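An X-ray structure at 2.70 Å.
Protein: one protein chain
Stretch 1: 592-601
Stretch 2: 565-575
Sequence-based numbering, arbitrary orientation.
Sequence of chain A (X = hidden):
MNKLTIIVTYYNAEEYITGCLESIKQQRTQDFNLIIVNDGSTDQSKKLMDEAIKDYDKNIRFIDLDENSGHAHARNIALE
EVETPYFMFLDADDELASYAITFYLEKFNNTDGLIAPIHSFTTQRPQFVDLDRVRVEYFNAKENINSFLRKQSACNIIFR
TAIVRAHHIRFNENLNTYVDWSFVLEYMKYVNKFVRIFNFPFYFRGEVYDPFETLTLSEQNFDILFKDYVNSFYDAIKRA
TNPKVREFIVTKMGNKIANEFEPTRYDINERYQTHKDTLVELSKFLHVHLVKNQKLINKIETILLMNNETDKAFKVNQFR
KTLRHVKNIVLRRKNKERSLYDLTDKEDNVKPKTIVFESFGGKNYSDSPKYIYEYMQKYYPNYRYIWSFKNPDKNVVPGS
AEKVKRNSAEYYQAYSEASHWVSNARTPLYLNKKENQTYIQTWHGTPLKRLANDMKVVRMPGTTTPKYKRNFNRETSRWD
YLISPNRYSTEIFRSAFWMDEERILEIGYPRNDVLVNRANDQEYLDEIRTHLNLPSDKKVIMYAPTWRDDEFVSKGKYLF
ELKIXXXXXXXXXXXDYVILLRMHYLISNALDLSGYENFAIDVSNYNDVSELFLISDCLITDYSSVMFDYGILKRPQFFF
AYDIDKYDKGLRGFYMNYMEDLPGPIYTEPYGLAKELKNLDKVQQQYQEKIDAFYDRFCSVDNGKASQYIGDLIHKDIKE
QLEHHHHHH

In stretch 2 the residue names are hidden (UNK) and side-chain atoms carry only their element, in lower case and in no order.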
# COMPACT_ATOMS: atom_id res chain seq x y z
N ASP A 592 37.40 -17.99 -40.88
CA ASP A 592 38.85 -18.12 -40.78
C ASP A 592 39.50 -17.69 -42.08
O ASP A 592 39.31 -18.34 -43.10
CB ASP A 592 39.25 -19.56 -40.47
CG ASP A 592 40.76 -19.71 -40.28
OD1 ASP A 592 41.41 -18.73 -39.82
OD2 ASP A 592 41.30 -20.80 -40.60
N LEU A 593 40.26 -16.60 -42.04
CA LEU A 593 40.89 -16.06 -43.25
C LEU A 593 42.38 -16.44 -43.41
O LEU A 593 43.10 -15.79 -44.16
CB LEU A 593 40.74 -14.53 -43.33
CG LEU A 593 39.35 -14.00 -43.61
CD1 LEU A 593 39.37 -12.56 -44.04
CD2 LEU A 593 38.69 -14.86 -44.67
N SER A 594 42.83 -17.49 -42.72
CA SER A 594 44.19 -17.97 -42.91
C SER A 594 44.37 -18.50 -44.32
O SER A 594 43.56 -19.28 -44.80
CB SER A 594 44.47 -19.09 -41.93
OG SER A 594 43.64 -18.94 -40.79
N GLY A 595 45.44 -18.09 -44.98
CA GLY A 595 45.65 -18.44 -46.37
C GLY A 595 45.37 -17.27 -47.30
O GLY A 595 45.71 -17.32 -48.48
N TYR A 596 44.77 -16.21 -46.77
CA TYR A 596 44.37 -15.07 -47.58
C TYR A 596 44.93 -13.77 -47.04
O TYR A 596 44.44 -12.68 -47.40
CB TYR A 596 42.85 -14.99 -47.69
CG TYR A 596 42.18 -16.25 -48.22
CD1 TYR A 596 42.52 -16.77 -49.46
CD2 TYR A 596 41.20 -16.91 -47.47
CE1 TYR A 596 41.93 -17.91 -49.95
CE2 TYR A 596 40.59 -18.07 -47.97
CZ TYR A 596 40.97 -18.56 -49.21
OH TYR A 596 40.37 -19.69 -49.71
N GLU A 597 45.95 -13.86 -46.19
CA GLU A 597 46.55 -12.64 -45.65
C GLU A 597 46.99 -11.68 -46.75
O GLU A 597 47.62 -12.08 -47.73
CB GLU A 597 47.67 -12.91 -44.61
CG GLU A 597 48.29 -14.30 -44.58
CD GLU A 597 47.44 -15.32 -43.84
OE1 GLU A 597 47.96 -16.12 -43.01
OE2 GLU A 597 46.22 -15.33 -44.10
N ASN A 598 46.62 -10.40 -46.61
CA ASN A 598 46.99 -9.37 -47.59
C ASN A 598 46.16 -9.45 -48.86
O ASN A 598 46.38 -8.68 -49.80
CB ASN A 598 48.48 -9.47 -47.97
CG ASN A 598 49.39 -9.13 -46.81
OD1 ASN A 598 49.14 -8.18 -46.07
ND2 ASN A 598 50.46 -9.90 -46.65
N PHE A 599 45.22 -10.39 -48.89
CA PHE A 599 44.29 -10.46 -50.00
C PHE A 599 42.88 -10.11 -49.57
O PHE A 599 42.31 -9.16 -50.07
CB PHE A 599 44.30 -11.81 -50.72
CG PHE A 599 43.20 -11.94 -51.73
CD1 PHE A 599 43.04 -10.97 -52.71
CD2 PHE A 599 42.30 -12.99 -51.67
CE1 PHE A 599 42.02 -11.06 -53.62
CE2 PHE A 599 41.28 -13.08 -52.58
CZ PHE A 599 41.14 -12.12 -53.56
N ALA A 600 42.33 -10.90 -48.65
CA ALA A 600 41.01 -10.65 -48.09
C ALA A 600 41.12 -10.22 -46.63
O ALA A 600 41.54 -10.99 -45.77
CB ALA A 600 40.12 -11.88 -48.23
N ILE A 601 40.75 -8.97 -46.37
CA ILE A 601 40.88 -8.38 -45.04
C ILE A 601 39.50 -8.30 -44.40
O ILE A 601 38.55 -7.85 -45.04
CB ILE A 601 41.38 -6.92 -45.12
CG1 ILE A 601 42.27 -6.70 -46.36
CG2 ILE A 601 42.01 -6.49 -43.82
CD1 ILE A 601 43.48 -7.59 -46.44
N UNK A 565 33.48 -17.54 -53.04
CA UNK A 565 34.69 -18.31 -53.38
C UNK A 565 36.04 -17.55 -53.28
O UNK A 565 36.62 -17.18 -54.30
o UNK A 565 35.11 -21.05 -55.79
c UNK A 565 34.55 -18.96 -54.76
o UNK A 565 36.36 -20.37 -54.11
c UNK A 565 35.40 -20.22 -54.91
N UNK A 566 36.55 -17.32 -52.06
CA UNK A 566 37.83 -16.64 -51.88
C UNK A 566 38.99 -17.26 -52.68
O UNK A 566 39.75 -16.54 -53.33
c UNK A 566 38.21 -16.54 -50.40
c UNK A 566 37.64 -15.62 -48.18
c UNK A 566 37.15 -14.23 -50.23
c UNK A 566 37.24 -15.65 -49.64
N UNK A 567 39.12 -18.58 -52.65
CA UNK A 567 40.12 -19.24 -53.47
C UNK A 567 40.10 -18.80 -54.92
O UNK A 567 41.14 -18.46 -55.48
o UNK A 567 40.50 -22.36 -51.77
c UNK A 567 39.96 -20.75 -53.40
o UNK A 567 42.07 -20.86 -52.33
c UNK A 567 40.91 -21.37 -52.43
N UNK A 568 38.92 -18.83 -55.53
CA UNK A 568 38.83 -18.47 -56.94
C UNK A 568 39.28 -17.03 -57.06
O UNK A 568 40.15 -16.70 -57.88
c UNK A 568 37.42 -18.62 -57.50
c UNK A 568 37.41 -18.56 -59.02
o UNK A 568 38.10 -19.34 -59.67
n UNK A 568 36.64 -17.63 -59.58
N UNK A 569 38.67 -16.19 -56.23
CA UNK A 569 38.95 -14.77 -56.22
C UNK A 569 40.46 -14.54 -56.06
O UNK A 569 41.06 -13.77 -56.80
c UNK A 569 36.77 -13.56 -55.42
c UNK A 569 38.16 -14.11 -55.08
c UNK A 569 36.86 -12.58 -56.56
c UNK A 569 36.21 -12.84 -54.25
N UNK A 570 41.06 -15.23 -55.11
CA UNK A 570 42.49 -15.12 -54.85
C UNK A 570 43.30 -15.48 -56.09
O UNK A 570 44.23 -14.77 -56.45
c UNK A 570 46.72 -15.66 -51.90
o UNK A 570 47.96 -15.65 -51.29
c UNK A 570 44.22 -15.87 -53.07
c UNK A 570 44.92 -14.66 -53.10
c UNK A 570 44.80 -16.94 -52.44
c UNK A 570 42.84 -16.03 -53.67
c UNK A 570 46.04 -16.84 -51.87
c UNK A 570 46.18 -14.55 -52.52
N UNK A 571 42.95 -16.59 -56.75
CA UNK A 571 43.59 -17.02 -58.00
C UNK A 571 43.43 -16.00 -59.14
O UNK A 571 44.37 -15.78 -59.91
c UNK A 571 43.04 -20.92 -58.36
c UNK A 571 43.73 -19.60 -57.90
c UNK A 571 43.02 -18.37 -58.45
c UNK A 571 44.01 -22.11 -58.46
n UNK A 571 44.73 -22.45 -57.19
N UNK A 572 42.25 -15.40 -59.23
CA UNK A 572 41.85 -14.60 -60.39
C UNK A 572 42.15 -13.12 -60.25
O UNK A 572 42.23 -12.41 -61.24
o UNK A 572 40.98 -17.46 -62.95
o UNK A 572 40.59 -15.36 -63.44
c UNK A 572 40.35 -14.77 -60.66
c UNK A 572 40.55 -16.32 -62.65
c UNK A 572 39.95 -16.10 -61.26
N UNK A 573 42.29 -12.66 -59.02
CA UNK A 573 42.35 -11.23 -58.77
C UNK A 573 43.41 -10.86 -57.75
O UNK A 573 43.71 -9.68 -57.56
c UNK A 573 40.00 -10.07 -60.46
c UNK A 573 39.81 -10.93 -59.24
c UNK A 573 40.98 -10.73 -58.28
c UNK A 573 38.48 -10.64 -58.59
N UNK A 574 43.99 -11.86 -57.10
CA UNK A 574 44.91 -11.65 -56.01
C UNK A 574 46.17 -10.83 -56.28
O UNK A 574 46.93 -10.54 -55.35
N UNK A 575 46.40 -10.46 -57.53
CA UNK A 575 47.60 -9.70 -57.87
C UNK A 575 47.23 -8.28 -58.26
O UNK A 575 48.08 -7.40 -58.30
c UNK A 575 48.39 -10.37 -59.01
c UNK A 575 49.15 -11.62 -58.56
o UNK A 575 49.56 -11.71 -57.37
o UNK A 575 49.36 -12.52 -59.41

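Position 565 carries two side-chain carbons, the second bearing two oxygens, and this short carboxylate makes no contact with stretch 1. It is Asp 565, the N-cap of the helix that follows: its OD2 accepts a weak capping bond from the backbone N of position 568, at 3.3 Å.

At 566 four carbons fork at the second, a leucine skeleton, since isoleucine would branch at the first. CB lies over one face of the Tyr 596 ring, 3.6 Å from Tyr 596 CZ, and the fork reaches Leu 593 and Ala 600. Leu 566 thus points toward stretch 1, with CD1 3.7 Å from Leu 593 CD2 and CD2 4.3 Å from Ala 600 CB.

Position 567 again has two carbons, the second with two oxygens. Its carboxylate carbon is 3.2 Å from Tyr 596 OH, near the edge of that ring. This is Asp 567; although its OD1 is 3.3 Å from Tyr 596 OH, the angle is poor and no hydrogen bond forms.

At 568 two carbons end in one oxygen and one nitrogen, an amide, and the CA-to-CB bond points away from stretch 1. The residue is Asn 568.

Position 569 shows four carbons forked at the second. It points sideways, and its CB is 3.9 Å from Phe 599 CZ. Leu 569 therefore meets the tip of the phenylalanine beside the helix backbone.

At 570 one carbon leads to a six-carbon ring bearing an oxygen, which identifies a tyrosine. The ring touches Gly 595, Tyr 596 and Phe 599. In Tyr 570, CD1 lies over one face of the Phe 599 ring, 3.4 Å from Phe 599 CD2, while CE2 is 3.4 Å from Gly 595 O.

Position 571 has four carbons in a row ending in nitrogen, and its CA-to-CB bond points away from stretch 1: Lys 571. At 572 three carbons end in two oxygens, also without contact, giving Glu 572. Position 573 has four carbons forked at the second and points sideways; its CB, the nearest side-chain atom, is 4.8 Å from Phe 599 CE1. Leu 573 contributes mainly through its backbone, its C being 4.4 Å from Phe 599 CE1.

Position 574 has no side-chain atoms, and its CA sits 3.8 Å from Phe 599 CE1. It is Gly 574; a CB here would lie only 2.3 Å from Tyr 570 O. At 575 there are two carbons, the second with two oxygens, and the CA-to-CB bond points away from stretch 1: Asp 575.

The contact is a packing of side chains against one side of a helix, with no hydrogen bond across it. Phe 599 points toward the helix and rests on its backbone, with CE2 3.3 Å from Tyr 570 CA. The rings of Phe 599 and Tyr 570 are near parallel but slid apart, whereas Tyr 596 turns its edge toward the face of Tyr 570 and offers its own face to Leu 566. A type II turn from Leu 593 closes at Tyr 596, Phe 599 follows three residues on, and 473 Å² is buried in all.

Stretch 2 (565-575) DLDNLYKELGD
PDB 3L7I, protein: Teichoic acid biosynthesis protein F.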